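Side-chain contacts in type I polyketide synthase PikAII (Streptomyces venezuelae, PDB 3QP9), which is a C2-type ketoreductase domain that probably does not reduce its beta-keto polyketide intermediate but assists epimerization of the alpha-methyl group: residues V221-A225 and S226-A230; L399-S402 and V403-W407. One frame throughout, in Å; residues are numbered along the deposited sequence.

Interaction 1 of 2, residues V221-A225 and S226-A230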
loop_
_atom_site.group_PDB
_atom_site.type_symbol
_atom_site.label_atom_id
_atom_site.label_comp_id
_atom_site.label_asym_id
_atom_site.label_seq_id
_atom_site.Cartn_x
_atom_site.Cartn_y
_atom_site.Cartn_z
ATOM N N VAL A 221 -7.406 -0.941 -12.355
ATOM C CA VAL A 221 -7.015 -0.558 -13.717
ATOM C C VAL A 221 -6.148 0.663 -13.713
ATOM O O VAL A 221 -6.415 1.634 -13.024
ATOM C CB VAL A 221 -8.263 -0.367 -14.641
ATOM C CG1 VAL A 221 -7.872 -0.115 -16.050
ATOM C CG2 VAL A 221 -9.188 -1.591 -14.596
ATOM N N ALA A 222 -5.042 0.597 -14.505
ATOM C CA ALA A 222 -4.277 1.748 -14.826
ATOM C C ALA A 222 -4.535 2.220 -16.293
ATOM O O ALA A 222 -4.706 1.399 -17.175
ATOM C CB ALA A 222 -2.751 1.378 -14.669
ATOM N N VAL A 223 -4.582 3.548 -16.517
ATOM C CA VAL A 223 -4.872 4.196 -17.802
ATOM C C VAL A 223 -3.577 4.873 -18.207
ATOM O O VAL A 223 -3.043 5.761 -17.462
ATOM C CB VAL A 223 -5.857 5.287 -17.638
ATOM C CG1 VAL A 223 -6.107 5.948 -18.988
ATOM C CG2 VAL A 223 -7.132 4.674 -17.048
ATOM N N ARG A 224 -3.016 4.444 -19.336
ATOM C CA ARG A 224 -1.728 4.949 -19.748
ATOM C C ARG A 224 -1.830 5.371 -21.198
ATOM O O ARG A 224 -2.843 5.142 -21.885
ATOM C CB ARG A 224 -0.530 3.958 -19.519
ATOM C CG ARG A 224 -0.334 3.583 -17.990
ATOM C CD ARG A 224 0.128 4.763 -17.248
ATOM N NE ARG A 224 0.453 4.535 -15.841
ATOM C CZ ARG A 224 -0.340 4.823 -14.790
ATOM N NH1 ARG A 224 0.109 4.590 -13.553
ATOM N NH2 ARG A 224 -1.546 5.323 -14.983
ATOM N N ALA A 225 -0.795 6.054 -21.656
ATOM C CA ALA A 225 -0.740 6.454 -23.068
ATOM C C ALA A 225 -0.934 5.233 -23.987
ATOM O O ALA A 225 -1.509 5.334 -25.046
ATOM C CB ALA A 225 0.641 7.133 -23.347
ATOM N N SER A 226 -0.480 4.075 -23.547
ATOM C CA SER A 226 -0.647 2.832 -24.338
ATOM C C SER A 226 -2.039 2.240 -24.432
ATOM O O SER A 226 -2.334 1.550 -25.429
ATOM C CB SER A 226 0.419 1.765 -23.914
ATOM O OG SER A 226 0.123 1.045 -22.703
ATOM N N GLY A 227 -2.912 2.506 -23.433
ATOM C CA GLY A 227 -4.216 1.882 -23.361
ATOM C C GLY A 227 -4.522 1.528 -21.891
ATOM O O GLY A 227 -4.034 2.196 -20.973
ATOM N N LEU A 228 -5.335 0.498 -21.678
ATOM C CA LEU A 228 -5.657 0.032 -20.312
ATOM C C LEU A 228 -4.766 -1.130 -19.869
ATOM O O LEU A 228 -4.393 -2.027 -20.723
ATOM C CB LEU A 228 -7.126 -0.343 -20.224
ATOM C CG LEU A 228 -8.176 0.670 -20.623
ATOM C CD1 LEU A 228 -9.527 0.006 -20.717
ATOM C CD2 LEU A 228 -8.180 1.831 -19.589
ATOM N N LEU A 229 -4.362 -1.094 -18.599
ATOM C CA LEU A 229 -3.626 -2.170 -17.911
ATOM C C LEU A 229 -4.337 -2.646 -16.620
ATOM O O LEU A 229 -4.894 -1.848 -15.908
ATOM C CB LEU A 229 -2.205 -1.741 -17.530
ATOM C CG LEU A 229 -1.322 -1.407 -18.740
ATOM C CD1 LEU A 229 -1.518 0.113 -19.142
ATOM C CD2 LEU A 229 0.247 -1.696 -18.594
ATOM N N ALA A 230 -4.302 -3.950 -16.324
ATOM C CA ALA A 230 -4.994 -4.475 -15.197
ATOM C C ALA A 230 -4.038 -5.210 -14.271
ATOM O O ALA A 230 -3.082 -5.913 -14.698
ATOM C CB ALA A 230 -6.122 -5.434 -15.661
#
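Leu228 sends its CD2 methyl to both valines of the facing strand, 4.0 Å from Val223 CG2 and 4.1 Å from Val221 CG1. Val223 and Leu228 run alongside each other, while Val221 comes in at a slant. On the other face of the hairpin, Leu229 CD1 lies 3.8 Å from Arg224 CG, the two side chains crossing at nearly a right angle. Two pairs of backbone hydrogen bonds join the antiparallel strands, Ala222 with Leu229 and Arg224 with Gly227, and a type I turn through Ala225 and Ser226 closes the hairpin. Gly227 adopts backbone angles (140°/-152°) suited to glycine. A bend at chi2 (-68°) turns the Arg224 chain back along its own strand, bringing one guanidinium face over Ala222 CB. There Arg224 NH2 donates to Val223 O at 2.9 Å; the oxygen lies in the guanidinium plane, whereas the nitrogen stands above the carbonyl plane. Further out, Asp195 and Asp165 form salt bridges with Arg224 NH1 and NE, and helix 202-212 packs on the Val221-Val223-Leu228 face. With two carboxylates and a backbone carbonyl gripping a buried guanidinium, its rotation is fixed and its positive charge is probably well compensated.

Interaction 2 of 2, residues L399-S402 and V403-W407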
loop_
_atom_site.group_PDB
_atom_site.type_symbol
_atom_site.label_atom_id
_atom_site.label_comp_id
_atom_site.label_asym_id
_atom_site.label_seq_id
_atom_site.Cartn_x
_atom_site.Cartn_y
_atom_site.Cartn_z
ATOM N N LEU A 399 11.985 -1.378 3.313
ATOM C CA LEU A 399 10.686 -1.281 4.046
ATOM C C LEU A 399 9.965 -2.599 4.191
ATOM O O LEU A 399 9.756 -3.383 3.196
ATOM C CB LEU A 399 9.803 -0.291 3.242
ATOM C CG LEU A 399 10.546 0.993 2.856
ATOM C CD1 LEU A 399 9.559 2.025 2.065
ATOM C CD2 LEU A 399 11.074 1.709 4.136
ATOM N N PHE A 400 9.552 -2.886 5.414
ATOM C CA PHE A 400 8.735 -4.072 5.691
ATOM C C PHE A 400 7.263 -3.693 5.553
ATOM O O PHE A 400 6.723 -3.012 6.400
ATOM C CB PHE A 400 9.040 -4.638 7.114
ATOM C CG PHE A 400 10.268 -5.543 7.160
ATOM C CD1 PHE A 400 11.412 -5.230 6.472
ATOM C CD2 PHE A 400 10.262 -6.730 7.907
ATOM C CE1 PHE A 400 12.521 -6.080 6.523
ATOM C CE2 PHE A 400 11.377 -7.596 7.936
ATOM C CZ PHE A 400 12.474 -7.308 7.266
ATOM N N SER A 401 6.641 -4.183 4.460
ATOM C CA SER A 401 5.254 -3.977 4.193
ATOM C C SER A 401 4.538 -5.318 4.416
ATOM O O SER A 401 5.061 -6.233 5.090
ATOM C CB SER A 401 5.148 -3.454 2.743
ATOM O OG SER A 401 3.829 -3.384 2.206
ATOM N N SER A 402 3.369 -5.479 3.824
ATOM C CA SER A 402 2.479 -6.588 4.214
ATOM C C SER A 402 1.623 -6.988 3.030
ATOM O O SER A 402 1.224 -6.136 2.254
ATOM C CB SER A 402 1.578 -6.119 5.352
ATOM O OG SER A 402 0.421 -6.914 5.435
ATOM N N VAL A 403 1.310 -8.269 2.938
ATOM C CA VAL A 403 0.345 -8.739 1.975
ATOM C C VAL A 403 -1.044 -7.989 2.085
ATOM O O VAL A 403 -1.842 -8.097 1.156
ATOM C CB VAL A 403 0.136 -10.290 2.030
ATOM C CG1 VAL A 403 1.449 -11.080 1.687
ATOM C CG2 VAL A 403 -0.414 -10.777 3.435
ATOM N N ALA A 404 -1.292 -7.231 3.169
ATOM C CA ALA A 404 -2.586 -6.455 3.327
ATOM C C ALA A 404 -2.585 -5.349 2.259
ATOM O O ALA A 404 -3.623 -5.031 1.682
ATOM C CB ALA A 404 -2.709 -5.840 4.725
ATOM N N ALA A 405 -1.398 -4.903 1.883
ATOM C CA ALA A 405 -1.294 -3.897 0.872
ATOM C C ALA A 405 -1.280 -4.450 -0.560
ATOM O O ALA A 405 -1.351 -3.674 -1.544
ATOM C CB ALA A 405 0.013 -3.063 1.131
ATOM N N ILE A 406 -1.093 -5.753 -0.688
ATOM C CA ILE A 406 -0.952 -6.404 -2.003
ATOM C C ILE A 406 -2.323 -6.896 -2.493
ATOM O O ILE A 406 -2.816 -6.448 -3.523
ATOM C CB ILE A 406 -0.027 -7.575 -1.909
ATOM C CG1 ILE A 406 1.408 -7.067 -1.533
ATOM C CG2 ILE A 406 0.023 -8.343 -3.300
ATOM C CD1 ILE A 406 2.035 -6.007 -2.491
ATOM N N TRP A 407 -2.979 -7.711 -1.680
ATOM C CA TRP A 407 -4.256 -8.232 -2.053
ATOM C C TRP A 407 -5.357 -7.754 -1.099
ATOM O O TRP A 407 -6.515 -7.676 -1.502
ATOM C CB TRP A 407 -4.196 -9.776 -2.179
ATOM C CG TRP A 407 -3.694 -10.575 -0.978
ATOM C CD1 TRP A 407 -4.286 -10.692 0.263
ATOM C CD2 TRP A 407 -2.550 -11.437 -0.953
ATOM N NE1 TRP A 407 -3.559 -11.540 1.055
ATOM C CE2 TRP A 407 -2.488 -12.010 0.337
ATOM C CE3 TRP A 407 -1.533 -11.751 -1.906
ATOM C CZ2 TRP A 407 -1.497 -12.931 0.700
ATOM C CZ3 TRP A 407 -0.519 -12.644 -1.533
ATOM C CH2 TRP A 407 -0.517 -13.217 -0.227
#
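Ser402, the last residue of strand 396-402, reaches forward to Ala404 as the chain turns. Its CB lies beside the start of the turn, 3.8 Å from Ala404 N. Chi1 of 158° sets OG roughly opposite the backbone N and beside the carbonyl carbon, on the side where the chain continues. At the tip, OG accepts a nearly straight hydrogen bond from Ala404 N (2.9 Å, 169° at the hydrogen) and touches Ala404 CB at 3.4 Å. The carbonyl of the same serine makes a second link: Ser402 O takes the N-H of Ala405 at 2.9 Å, with the donor well above the carbonyl plane. Ala405 CB then packs back on the strand, 4.0 Å from Ser401 OG, whose hydroxyl has weak hydrogen bonds with Asp423 and Thr419 O. Within the loop, Val403 CB sits 3.3 Å above the Trp407 ring plane, toward the ring's rim, and Phe496 meets that ring edge-to-face. Tyr415 of helix 413-426 touches both Ser402 and Ala404. The OG link to the second residue onward is an ST turn, combined here with a carbonyl link to the third. Its place at the end of a Rossmann-fold strand, with Tyr415 thirteen residues later, is consistent with the serine-tyrosine pair of short-chain dehydrogenase/reductase active sites.

The contacts come in series along the chain, interaction 1 first, with centres 23 Å apart and nearest atoms about 11 Å apart, so neither touches the other. Interaction 1 is a hairpin in the N-terminal half, where strand 227-235 lies between strands 220-224 and 29-36. Interaction 2 lies near the centre of the chain, in the KR domain, where strand 396-402 runs between 343-348 and 435-441 and leads into the loop before helix 413-426. Arg231, just past the hairpin segments on strand 227-235, hydrogen-bonds to Ile406 O of interaction 2. The arrangement fits the paired Rossmann-like subdomains of polyketide ketoreductases, one structural and one catalytic.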